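Local coordinates for spindle pole body-associated protein VIK1 (Saccharomyces cerevisiae, PDB 2O0A) that recruits the minus end-directed motor Kar3 to microtubules and the spindle pole body, forming with it a heterodimer that cross-links antiparallel microtubules, at residues S12-E16 with F61-I65; S98-T102 with N229-I234; T129-V133 with D143-D147; F237-K243 with E285-L290. All blocks are in the same frame, centred on the assembly; numbering follows the deposited sequence.

Interaction 1: S12-E16 with F61-I65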
loop_
_atom_site.group_PDB
_atom_site.type_symbol
_atom_site.label_atom_id
_atom_site.label_comp_id
_atom_site.label_asym_id
_atom_site.label_seq_id
_atom_site.Cartn_x
_atom_site.Cartn_y
_atom_site.Cartn_z
ATOM N N SER A 12 5.549 1.925 -20.598
ATOM C CA SER A 12 6.494 2.455 -19.622
ATOM C C SER A 12 6.365 1.765 -18.271
ATOM O O SER A 12 7.370 1.381 -17.678
ATOM C CB SER A 12 6.337 3.958 -19.450
ATOM O OG SER A 12 7.431 4.450 -18.706
ATOM N N ARG A 13 5.143 1.583 -17.781
ATOM C CA ARG A 13 4.997 0.968 -16.456
ATOM C C ARG A 13 5.462 -0.492 -16.422
ATOM O O ARG A 13 5.970 -0.968 -15.401
ATOM C CB ARG A 13 3.557 1.108 -15.940
ATOM C CG ARG A 13 3.116 2.557 -15.800
ATOM C CD ARG A 13 4.012 3.375 -14.895
ATOM N NE ARG A 13 3.442 4.713 -14.725
ATOM C CZ ARG A 13 3.692 5.759 -15.512
ATOM N NH1 ARG A 13 4.546 5.667 -16.537
ATOM N NH2 ARG A 13 3.096 6.915 -15.271
ATOM N N ARG A 14 5.286 -1.201 -17.544
ATOM C CA ARG A 14 5.810 -2.557 -17.669
ATOM C C ARG A 14 7.335 -2.559 -17.632
ATOM O O ARG A 14 7.942 -3.378 -16.932
ATOM C CB ARG A 14 5.286 -3.212 -18.945
ATOM C CG ARG A 14 3.841 -3.670 -18.821
ATOM C CD ARG A 14 3.346 -4.301 -20.122
ATOM N NE ARG A 14 1.891 -4.448 -20.159
ATOM C CZ ARG A 14 1.195 -4.785 -21.243
ATOM N NH1 ARG A 14 1.813 -5.012 -22.398
ATOM N NH2 ARG A 14 -0.123 -4.894 -21.174
ATOM N N LEU A 15 7.957 -1.634 -18.364
ATOM C CA LEU A 15 9.422 -1.531 -18.378
ATOM C C LEU A 15 9.976 -1.096 -17.015
ATOM O O LEU A 15 11.001 -1.611 -16.551
ATOM C CB LEU A 15 9.900 -0.574 -19.486
ATOM C CG LEU A 15 9.841 -0.991 -20.963
ATOM C CD1 LEU A 15 10.314 0.165 -21.840
ATOM C CD2 LEU A 15 10.704 -2.216 -21.233
ATOM N N GLU A 16 9.281 -0.170 -16.354
ATOM C CA GLU A 16 9.717 0.303 -15.042
ATOM C C GLU A 16 9.716 -0.824 -14.041
ATOM O O GLU A 16 10.648 -0.973 -13.249
ATOM C CB GLU A 16 8.785 1.390 -14.541
ATOM C CG GLU A 16 8.898 2.689 -15.280
ATOM C CD GLU A 16 7.737 3.615 -14.990
ATOM O OE1 GLU A 16 7.408 3.832 -13.780
ATOM O OE2 GLU A 16 7.158 4.124 -15.976
ATOM N N PHE A 61 12.051 8.687 -5.962
ATOM C CA PHE A 61 11.027 7.660 -5.809
ATOM C C PHE A 61 10.997 6.871 -7.102
ATOM O O PHE A 61 11.453 7.352 -8.147
ATOM C CB PHE A 61 9.666 8.314 -5.608
ATOM C CG PHE A 61 9.536 9.055 -4.303
ATOM C CD1 PHE A 61 8.989 8.429 -3.193
ATOM C CD2 PHE A 61 9.966 10.374 -4.193
ATOM C CE1 PHE A 61 8.879 9.098 -1.988
ATOM C CE2 PHE A 61 9.862 11.060 -2.984
ATOM C CZ PHE A 61 9.311 10.420 -1.882
ATOM N N ASN A 62 10.440 5.663 -7.064
ATOM C CA ASN A 62 10.279 4.945 -8.319
ATOM C C ASN A 62 9.436 5.760 -9.301
ATOM O O ASN A 62 9.721 5.800 -10.510
ATOM C CB ASN A 62 9.714 3.544 -8.071
ATOM C CG ASN A 62 10.654 2.694 -7.235
ATOM O OD1 ASN A 62 10.359 2.384 -6.098
ATOM N ND2 ASN A 62 11.823 2.375 -7.780
ATOM N N ARG A 63 8.415 6.431 -8.780
ATOM C CA ARG A 63 7.625 7.377 -9.554
ATOM C C ARG A 63 6.944 8.339 -8.584
ATOM O O ARG A 63 6.578 7.946 -7.471
ATOM C CB ARG A 63 6.599 6.634 -10.421
ATOM C CG ARG A 63 5.717 7.529 -11.272
ATOM C CD ARG A 63 5.168 6.801 -12.476
ATOM N NE ARG A 63 6.167 6.506 -13.514
ATOM C CZ ARG A 63 6.618 7.389 -14.404
ATOM N NH1 ARG A 63 6.190 8.647 -14.391
ATOM N NH2 ARG A 63 7.504 7.009 -15.317
ATOM N N VAL A 64 6.808 9.591 -9.014
ATOM C CA VAL A 64 6.035 10.632 -8.329
ATOM C C VAL A 64 4.762 10.838 -9.132
ATOM O O VAL A 64 4.783 11.165 -10.323
ATOM C CB VAL A 64 6.850 11.947 -8.185
ATOM C CG1 VAL A 64 5.962 13.075 -7.655
ATOM C CG2 VAL A 64 8.024 11.694 -7.264
ATOM N N ILE A 65 3.637 10.594 -8.476
ATOM C CA ILE A 65 2.351 10.523 -9.135
ATOM C C ILE A 65 1.473 11.688 -8.707
ATOM O O ILE A 65 1.169 11.818 -7.531
ATOM C CB ILE A 65 1.642 9.179 -8.758
ATOM C CG1 ILE A 65 2.486 7.981 -9.202
ATOM C CG2 ILE A 65 0.257 9.109 -9.358
ATOM C CD1 ILE A 65 2.109 6.671 -8.492
HETATM O O HOH W 1 9.518 3.610 -12.087
#

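Interaction 2: S98-T102 with N229-I234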
loop_
_atom_site.group_PDB
_atom_site.type_symbol
_atom_site.label_atom_id
_atom_site.label_comp_id
_atom_site.label_asym_id
_atom_site.label_seq_id
_atom_site.Cartn_x
_atom_site.Cartn_y
_atom_site.Cartn_z
ATOM N N SER A 98 0.743 1.724 2.841
ATOM C CA SER A 98 0.340 3.083 2.522
ATOM C C SER A 98 0.498 3.993 3.744
ATOM O O SER A 98 -0.081 3.714 4.794
ATOM C CB SER A 98 -1.101 3.100 2.005
ATOM O OG SER A 98 -1.498 4.428 1.671
ATOM N N LEU A 99 1.299 5.049 3.583
ATOM C CA LEU A 99 1.518 6.060 4.626
ATOM C C LEU A 99 0.758 7.320 4.266
ATOM O O LEU A 99 0.882 7.850 3.149
ATOM C CB LEU A 99 3.017 6.384 4.726
ATOM C CG LEU A 99 3.916 5.404 5.487
ATOM C CD1 LEU A 99 3.931 4.024 4.882
ATOM C CD2 LEU A 99 5.339 5.943 5.588
ATOM N N SER A 100 -0.028 7.799 5.219
ATOM C CA SER A 100 -0.884 8.975 5.024
ATOM C C SER A 100 -0.876 9.751 6.318
ATOM O O SER A 100 -0.634 9.177 7.369
ATOM C CB SER A 100 -2.307 8.545 4.725
ATOM O OG SER A 100 -2.416 7.931 3.430
ATOM N N THR A 101 -1.144 11.054 6.255
ATOM C CA THR A 101 -1.256 11.833 7.498
ATOM C C THR A 101 -2.669 12.387 7.709
ATOM O O THR A 101 -2.932 13.114 8.686
ATOM C CB THR A 101 -0.217 12.986 7.565
ATOM O OG1 THR A 101 -0.375 13.826 6.416
ATOM C CG2 THR A 101 1.209 12.435 7.625
ATOM N N THR A 102 -3.568 12.050 6.789
ATOM C CA THR A 102 -4.976 12.422 6.864
ATOM C C THR A 102 -5.820 11.190 6.547
ATOM O O THR A 102 -5.303 10.225 5.973
ATOM C CB THR A 102 -5.322 13.541 5.868
ATOM O OG1 THR A 102 -4.987 13.132 4.531
ATOM C CG2 THR A 102 -4.579 14.822 6.211
ATOM N N ASN A 229 -1.994 5.783 8.855
ATOM C CA ASN A 229 -2.720 6.940 8.300
ATOM C C ASN A 229 -2.712 8.194 9.179
ATOM O O ASN A 229 -3.527 9.107 8.985
ATOM C CB ASN A 229 -4.158 6.560 7.897
ATOM C CG ASN A 229 -4.229 5.645 6.655
ATOM O OD1 ASN A 229 -3.206 5.266 6.046
ATOM N ND2 ASN A 229 -5.455 5.292 6.282
ATOM N N ASN A 230 -1.778 8.234 10.120
ATOM C CA ASN A 230 -1.454 9.469 10.841
ATOM C C ASN A 230 0.030 9.511 11.211
ATOM O O ASN A 230 0.710 8.480 11.149
ATOM C CB ASN A 230 -2.390 9.676 12.045
ATOM C CG ASN A 230 -2.428 8.486 12.981
ATOM O OD1 ASN A 230 -3.510 8.009 13.341
ATOM N ND2 ASN A 230 -1.258 8.012 13.402
ATOM N N LEU A 231 0.546 10.698 11.554
ATOM C CA LEU A 231 1.994 10.855 11.764
ATOM C C LEU A 231 2.520 9.974 12.883
ATOM O O LEU A 231 3.603 9.399 12.761
ATOM C CB LEU A 231 2.405 12.318 12.026
ATOM C CG LEU A 231 3.929 12.527 12.130
ATOM C CD1 LEU A 231 4.649 12.301 10.797
ATOM C CD2 LEU A 231 4.278 13.903 12.682
ATOM N N LYS A 232 1.754 9.857 13.964
ATOM C CA LYS A 232 2.172 9.011 15.078
ATOM C C LYS A 232 2.404 7.573 14.627
ATOM O O LYS A 232 3.433 6.983 14.955
ATOM C CB LYS A 232 1.160 9.048 16.219
ATOM C CG LYS A 232 1.540 10.000 17.350
ATOM C CD LYS A 232 0.709 9.730 18.602
ATOM C CE LYS A 232 1.423 8.808 19.590
ATOM N NZ LYS A 232 1.449 7.381 19.163
ATOM N N SER A 233 1.466 7.044 13.834
ATOM C CA SER A 233 1.561 5.674 13.330
ATOM C C SER A 233 2.796 5.535 12.440
ATOM O O SER A 233 3.553 4.576 12.558
ATOM C CB SER A 233 0.288 5.283 12.557
ATOM O OG SER A 233 -0.877 5.378 13.378
ATOM N N ILE A 234 3.008 6.517 11.565
ATOM C CA ILE A 234 4.160 6.509 10.663
ATOM C C ILE A 234 5.488 6.522 11.431
ATOM O O ILE A 234 6.454 5.871 11.034
ATOM C CB ILE A 234 4.087 7.691 9.681
ATOM C CG1 ILE A 234 2.909 7.498 8.721
ATOM C CG2 ILE A 234 5.393 7.851 8.920
ATOM C CD1 ILE A 234 2.478 8.769 8.007
HETATM O O HOH W 2 -3.456 5.289 3.285
HETATM O O HOH W 3 -1.603 12.772 11.286
#

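Interaction 3: T129-V133 with D143-D147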
loop_
_atom_site.group_PDB
_atom_site.type_symbol
_atom_site.label_atom_id
_atom_site.label_comp_id
_atom_site.label_asym_id
_atom_site.label_seq_id
_atom_site.Cartn_x
_atom_site.Cartn_y
_atom_site.Cartn_z
ATOM N N THR A 129 -11.079 -13.400 -0.682
ATOM C CA THR A 129 -11.528 -13.159 0.692
ATOM C C THR A 129 -10.884 -11.914 1.276
ATOM O O THR A 129 -9.852 -11.458 0.793
ATOM C CB THR A 129 -11.167 -14.331 1.628
ATOM O OG1 THR A 129 -9.760 -14.331 1.866
ATOM C CG2 THR A 129 -11.558 -15.648 0.992
ATOM N N LEU A 130 -11.500 -11.385 2.323
ATOM C CA LEU A 130 -10.973 -10.204 2.992
ATOM C C LEU A 130 -11.176 -10.264 4.498
ATOM O O LEU A 130 -12.226 -10.688 4.970
ATOM C CB LEU A 130 -11.613 -8.934 2.395
ATOM C CG LEU A 130 -11.052 -7.567 2.820
ATOM C CD1 LEU A 130 -11.111 -6.528 1.684
ATOM C CD2 LEU A 130 -11.768 -7.043 4.070
ATOM N N GLN A 131 -10.140 -9.844 5.212
ATOM C CA GLN A 131 -10.215 -9.540 6.647
ATOM C C GLN A 131 -9.667 -8.143 6.850
ATOM O O GLN A 131 -8.847 -7.686 6.060
ATOM C CB GLN A 131 -9.371 -10.524 7.455
ATOM C CG GLN A 131 -9.861 -11.963 7.330
ATOM C CD GLN A 131 -8.894 -12.930 7.920
ATOM O OE1 GLN A 131 -7.864 -13.235 7.321
ATOM N NE2 GLN A 131 -9.208 -13.429 9.103
ATOM N N PHE A 132 -10.109 -7.477 7.906
ATOM C CA PHE A 132 -9.709 -6.087 8.149
ATOM C C PHE A 132 -9.695 -5.877 9.649
ATOM O O PHE A 132 -10.731 -5.967 10.297
ATOM C CB PHE A 132 -10.719 -5.165 7.433
ATOM C CG PHE A 132 -10.457 -3.684 7.560
ATOM C CD1 PHE A 132 -9.233 -3.171 7.972
ATOM C CD2 PHE A 132 -11.466 -2.799 7.204
ATOM C CE1 PHE A 132 -9.027 -1.782 8.071
ATOM C CE2 PHE A 132 -11.265 -1.415 7.281
ATOM C CZ PHE A 132 -10.067 -0.912 7.721
ATOM N N VAL A 133 -8.502 -5.631 10.186
ATOM C CA VAL A 133 -8.353 -5.352 11.610
ATOM C C VAL A 133 -7.621 -4.033 11.824
ATOM O O VAL A 133 -6.980 -3.520 10.914
ATOM C CB VAL A 133 -7.586 -6.473 12.350
ATOM C CG1 VAL A 133 -8.284 -7.818 12.183
ATOM C CG2 VAL A 133 -6.147 -6.550 11.871
ATOM N N ASP A 143 -11.748 -5.591 15.336
ATOM C CA ASP A 143 -12.136 -6.285 14.105
ATOM C C ASP A 143 -13.019 -5.331 13.323
ATOM O O ASP A 143 -14.159 -5.062 13.704
ATOM C CB ASP A 143 -12.882 -7.576 14.443
ATOM C CG ASP A 143 -13.126 -8.452 13.229
ATOM O OD1 ASP A 143 -13.191 -7.914 12.100
ATOM O OD2 ASP A 143 -13.248 -9.671 13.412
ATOM N N MET A 144 -12.485 -4.790 12.226
ATOM C CA MET A 144 -13.203 -3.749 11.475
ATOM C C MET A 144 -14.396 -4.271 10.675
ATOM O O MET A 144 -15.189 -3.475 10.138
ATOM C CB MET A 144 -12.234 -2.972 10.577
ATOM C CG MET A 144 -11.088 -2.312 11.319
ATOM S SD MET A 144 -11.668 -1.123 12.539
ATOM C CE MET A 144 -12.542 0.028 11.472
ATOM N N LEU A 145 -14.555 -5.590 10.620
ATOM C CA LEU A 145 -15.697 -6.184 9.930
ATOM C C LEU A 145 -16.852 -6.502 10.884
ATOM O O LEU A 145 -17.887 -7.031 10.459
ATOM C CB LEU A 145 -15.287 -7.410 9.108
ATOM C CG LEU A 145 -14.254 -7.160 8.000
ATOM C CD1 LEU A 145 -14.090 -8.390 7.138
ATOM C CD2 LEU A 145 -14.573 -5.907 7.141
ATOM N N LEU A 146 -16.654 -6.162 12.159
ATOM C CA LEU A 146 -17.682 -6.289 13.193
ATOM C C LEU A 146 -17.910 -4.953 13.905
ATOM O O LEU A 146 -17.269 -3.949 13.585
ATOM C CB LEU A 146 -17.289 -7.379 14.204
ATOM C CG LEU A 146 -16.967 -8.783 13.670
ATOM C CD1 LEU A 146 -16.515 -9.719 14.780
ATOM C CD2 LEU A 146 -18.132 -9.389 12.907
ATOM N N ASP A 147 -18.828 -4.936 14.870
ATOM C CA ASP A 147 -19.044 -3.754 15.704
ATOM C C ASP A 147 -17.952 -3.585 16.766
ATOM O O ASP A 147 -17.302 -4.556 17.171
ATOM C CB ASP A 147 -20.430 -3.798 16.356
ATOM C CG ASP A 147 -21.557 -3.654 15.344
ATOM O OD1 ASP A 147 -21.539 -4.364 14.311
ATOM O OD2 ASP A 147 -22.471 -2.837 15.587
HETATM O O HOH W 4 -11.629 -9.027 9.907
#

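Interaction 4: F237-K243 with E285-L290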
loop_
_atom_site.group_PDB
_atom_site.type_symbol
_atom_site.label_atom_id
_atom_site.label_comp_id
_atom_site.label_asym_id
_atom_site.label_seq_id
_atom_site.Cartn_x
_atom_site.Cartn_y
_atom_site.Cartn_z
ATOM N N PHE A 237 6.201 3.152 12.922
ATOM C CA PHE A 237 6.841 2.377 11.865
ATOM C C PHE A 237 8.325 2.719 11.765
ATOM O O PHE A 237 9.184 1.840 11.749
ATOM C CB PHE A 237 6.113 2.619 10.531
ATOM C CG PHE A 237 6.944 2.359 9.301
ATOM C CD1 PHE A 237 7.393 1.077 8.987
ATOM C CD2 PHE A 237 7.251 3.401 8.428
ATOM C CE1 PHE A 237 8.144 0.847 7.826
ATOM C CE2 PHE A 237 7.995 3.184 7.280
ATOM C CZ PHE A 237 8.445 1.903 6.971
ATOM N N ASP A 238 8.629 4.012 11.715
ATOM C CA ASP A 238 10.012 4.445 11.564
ATOM C C ASP A 238 10.887 3.979 12.729
ATOM O O ASP A 238 11.979 3.460 12.512
ATOM C CB ASP A 238 10.081 5.967 11.453
ATOM C CG ASP A 238 11.489 6.462 11.217
ATOM O OD1 ASP A 238 11.990 6.275 10.095
ATOM O OD2 ASP A 238 12.100 7.032 12.156
ATOM N N LYS A 239 10.390 4.192 13.947
ATOM C CA LYS A 239 11.087 3.789 15.175
ATOM C C LYS A 239 11.258 2.288 15.247
ATOM O O LYS A 239 12.363 1.795 15.484
ATOM C CB LYS A 239 10.325 4.264 16.411
ATOM C CG LYS A 239 10.921 5.471 17.106
ATOM C CD LYS A 239 10.166 5.794 18.383
ATOM C CE LYS A 239 8.783 6.353 18.088
ATOM N NZ LYS A 239 8.117 6.864 19.319
ATOM N N SER A 240 10.160 1.567 15.029
ATOM C CA SER A 240 10.143 0.111 15.177
ATOM C C SER A 240 10.895 -0.640 14.080
ATOM O O SER A 240 11.322 -1.769 14.306
ATOM C CB SER A 240 8.704 -0.405 15.269
ATOM O OG SER A 240 8.121 -0.531 13.984
ATOM N N ILE A 241 11.041 -0.025 12.901
ATOM C CA ILE A 241 11.756 -0.639 11.774
ATOM C C ILE A 241 13.199 -0.147 11.596
ATOM O O ILE A 241 14.114 -0.960 11.450
ATOM C CB ILE A 241 10.966 -0.503 10.422
ATOM C CG1 ILE A 241 9.664 -1.329 10.439
ATOM C CG2 ILE A 241 11.848 -0.845 9.199
ATOM C CD1 ILE A 241 9.833 -2.828 10.711
ATOM N N PHE A 242 13.403 1.172 11.610
ATOM C CA PHE A 242 14.710 1.747 11.297
ATOM C C PHE A 242 15.550 2.154 12.515
ATOM O O PHE A 242 16.768 2.244 12.404
ATOM C CB PHE A 242 14.564 2.957 10.366
ATOM C CG PHE A 242 13.898 2.639 9.055
ATOM C CD1 PHE A 242 12.633 3.148 8.767
ATOM C CD2 PHE A 242 14.532 1.826 8.117
ATOM C CE1 PHE A 242 12.016 2.865 7.558
ATOM C CE2 PHE A 242 13.912 1.528 6.900
ATOM C CZ PHE A 242 12.650 2.051 6.629
ATOM N N LYS A 243 14.901 2.409 13.647
ATOM C CA LYS A 243 15.598 2.919 14.839
ATOM C C LYS A 243 15.907 1.855 15.899
ATOM O O LYS A 243 17.075 1.656 16.252
ATOM C CB LYS A 243 14.839 4.097 15.454
ATOM C CG LYS A 243 15.321 5.459 14.981
ATOM C CD LYS A 243 14.819 5.807 13.599
ATOM C CE LYS A 243 15.668 6.881 12.938
ATOM N NZ LYS A 243 15.046 7.279 11.633
ATOM N N GLU A 285 14.917 6.279 3.949
ATOM C CA GLU A 285 15.208 5.093 4.746
ATOM C C GLU A 285 14.609 3.823 4.138
ATOM O O GLU A 285 15.235 2.766 4.138
ATOM C CB GLU A 285 14.667 5.264 6.153
ATOM C CG GLU A 285 15.282 6.396 6.952
ATOM C CD GLU A 285 14.677 6.448 8.318
ATOM O OE1 GLU A 285 13.501 6.866 8.424
ATOM O OE2 GLU A 285 15.358 6.040 9.287
ATOM N N VAL A 286 13.384 3.936 3.629
ATOM C CA VAL A 286 12.735 2.807 2.971
ATOM C C VAL A 286 13.590 2.270 1.824
ATOM O O VAL A 286 13.765 1.053 1.690
ATOM C CB VAL A 286 11.321 3.195 2.455
ATOM C CG1 VAL A 286 10.787 2.165 1.435
ATOM C CG2 VAL A 286 10.364 3.361 3.620
ATOM N N GLN A 287 14.134 3.184 1.026
ATOM C CA GLN A 287 14.827 2.831 -0.213
ATOM C C GLN A 287 16.327 2.574 -0.051
ATOM O O GLN A 287 16.991 2.190 -1.024
ATOM C CB GLN A 287 14.579 3.913 -1.276
ATOM C CG GLN A 287 13.103 4.063 -1.638
ATOM C CD GLN A 287 12.843 5.213 -2.590
ATOM O OE1 GLN A 287 12.887 5.047 -3.813
ATOM N NE2 GLN A 287 12.541 6.384 -2.037
ATOM N N THR A 288 16.857 2.780 1.157
ATOM C CA THR A 288 18.293 2.557 1.407
ATOM C C THR A 288 18.609 1.525 2.498
ATOM O O THR A 288 19.674 0.897 2.478
ATOM C CB THR A 288 19.074 3.890 1.696
ATOM O OG1 THR A 288 18.552 4.534 2.866
ATOM C CG2 THR A 288 19.002 4.844 0.510
ATOM N N GLN A 289 17.686 1.339 3.433
ATOM C CA GLN A 289 17.942 0.498 4.601
ATOM C C GLN A 289 17.218 -0.850 4.560
ATOM O O GLN A 289 17.357 -1.663 5.478
ATOM C CB GLN A 289 17.608 1.259 5.884
ATOM C CG GLN A 289 18.423 2.530 6.088
ATOM C CD GLN A 289 18.401 3.019 7.529
ATOM O OE1 GLN A 289 18.536 2.230 8.469
ATOM N NE2 GLN A 289 18.245 4.325 7.708
ATOM N N LEU A 290 16.448 -1.074 3.495
ATOM C CA LEU A 290 15.720 -2.331 3.300
ATOM C C LEU A 290 16.173 -3.037 2.015
ATOM O O LEU A 290 16.640 -4.175 2.063
ATOM C CB LEU A 290 14.196 -2.101 3.297
ATOM C CG LEU A 290 13.504 -1.328 4.436
ATOM C CD1 LEU A 290 12.052 -1.035 4.074
ATOM C CD2 LEU A 290 13.576 -2.043 5.789
#

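Interaction 1: S12-E16 with F61-I65
A salt-bridge network joins the N-terminal helix 4-23 to strand 63-66 at the surface of the motor-like domain. Arg-63 reaches out from the strand and grips Glu-16 side-on with two bonds: NE donates to Glu-16 OE1 at 3.0 Å and NH2 to Glu-16 OE2 at 3.0 Å. Glu-16 OE2 also accepts from Ser-12 OG at 2.8 Å and, weakly, from Arg-13 NH1 at 3.1 Å, so three side chains converge on OE2. The guanidinium of Arg-13 lies flat on that of Arg-63, centres 3.5 Å apart and planes at 2°. Glu-16, and Glu-79 of helix 72-89 through its salt bridge to Arg-13 NE, probably offset the like charges of the stack. Water 1 adds a bridge, donating to Glu-16 OE1 and to Asn-62 O, both at 2.7 Å. With helix and strand axes 12.8 Å apart, long side chains span the gap. The helix leads through a short link into strand 27-32, consistent with the neck helix that leads into the motor domain of kinesin-14 proteins.

Interaction 2: S98-T102 with N229-I234
Asn-229, Ile-234 and Thr-101 carry most of this contact, in which no direct hydrogen bond crosses between the segments. Asn-229, just past strand 221-228, lies along the end of strand 94-99; its OD1 accepts from water 2 at 2.8 Å, and that water also bonds Ser-98 OG (2.7 Å) and Ser-100 OG (2.8 Å). Asn-229 ND2 is hydrogen-bonded to Asp-188 and Glu-227. Ile-234, in the first turn of its helix, turns back to the strand end: CG2 meets Leu-99 CD2 at 3.8 Å, while CD1 presses on Ser-100 O at 3.2 Å and Thr-101 CG2 at 3.9 Å. Water 3 donates to Thr-101 O at 2.9 Å and accepts from Leu-231 N at 3.0 Å, beside the N-cap residue Asn-230. By chain order these loops probably match the P-loop and switch II of kinesins, although this domain has no nucleotide site. The contact joins the C-terminal ends of the parallel neighbours 94-99 and 221-228 to the start of helix 231-243, with Leu-279 of helix 276-289 packed against Thr-101, Leu-231 and Ile-234.

Interaction 3: T129-V133 with D143-D147
Leu-145 is the knob that fits the hollow between Leu-130 and Phe-132, two residues apart on one strand. Leu-145 CD1 lies 4.1 Å from Leu-130 CD2, 3.7 Å from Leu-130 O and 4.1 Å from Gln-131 CA, while Leu-145 CD2 reaches Phe-132 CB at 3.9 Å and sits at the edge of the ring. Met-144 takes a ring face instead: its CB stands 3.6 Å from the centroid of the Phe-132 ring, a CH-pi contact, and its side chain folds back so that SD comes to 5.2 Å from that centroid as a Met-aromatic contact and CG lies 3.9 Å from Val-133 C. Phe-132 is further enclosed by Phe-185 and by Arg-108 of helix 105-116. The backbone here leaves a beta hairpin, strands 126-136 and 141-143 of the large mixed sheet: Val-133 and Asp-143 form an antiparallel non-hydrogen-bonded pair (CA to CA 4.6 Å), and Met-144 N donates to Phe-132 O at 2.9 Å. The chain then bends away in a type I turn, Leu-146 N to Asp-143 O at 3.1 Å, reinforced by an Asx turn in which Leu-145 N donates to Asp-143 OD1 at 3.1 Å. OD1 of Asp-143 also accepts from water 4 at 2.9 Å, and this water accepts from Phe-132 N at 3.0 Å, so water 4 bridges the strand and the turn. Asp-143 OD2 accepts from Lys-170 N.

Interaction 4: F237-K243 with E285-L290
This is a side-chain contact between two nearly parallel helices, the C-terminal parts of 231-243 and 276-289, with an apolar inner part and a charged outer edge. The short axes run at 13° to each other but stay 11.3 Å apart, and Phe-242 fills much of the gap. One face of the Phe-242 ring receives Glu-285 CB, 3.6 Å from the centroid and 4° off the normal, a CH-pi contact. Phe-242 CE2 approaches Glu-285 O at 3.3 Å, Gln-289 CB at 3.8 Å and Leu-290 CD2 at 3.8 Å, and Phe-242 CZ lies 4.0 Å from Val-286 CG2. Phe-237 adds its ring edge, CZ to Val-286 CG2 at 4.1 Å, and Ile-241 CG2 meets Leu-290 CD2 at 4.0 Å. By order in the kinesin fold, 231-243 probably corresponds to the switch II helix and 276-289 to the last helix of the motor domain. The first ends in a pi-type turn, in which Lys-243 N reaches Asp-238 O weakly at 3.3 Å. At the solvent edge Lys-243 NZ donates to Glu-285 OE2 at 2.7 Å and to Asp-238 OD2 at 3.0 Å, so one ammonium links acids of both helices in a salt-bridge network. In addition, Val-286 and Leu-290 rest on Phe-266 of strand 265-270, whereas Ile-241 and Phe-237 pack on Leu-255 of helix 250-261.

Interaction 3 is the buried contact and interaction 1 the surface one, while interactions 2 and 4 are partly buried. Chemistry follows place: interaction 1 is almost wholly charged, interaction 3 pairs apolar fitting with one backbone hydrogen bond, interaction 2 combines bridging waters with Ile-234 packing on Leu-99 and Thr-101, and interaction 4 sets an apolar interior beside a salt bridge. Interactions 1, 2 and 3 all reach the large mixed sheet; 1 and 3 lie on opposite sides of the chain's centre, their centres about 32 Å apart. Interactions 2 and 4 share helix 231-243 and touch through Leu-99 CD2 and Phe-237 CE2 (4.2 Å). Interaction 4 also meets interaction 1, Gln-287 OE1 packing on Phe-61 CA at 3.8 Å.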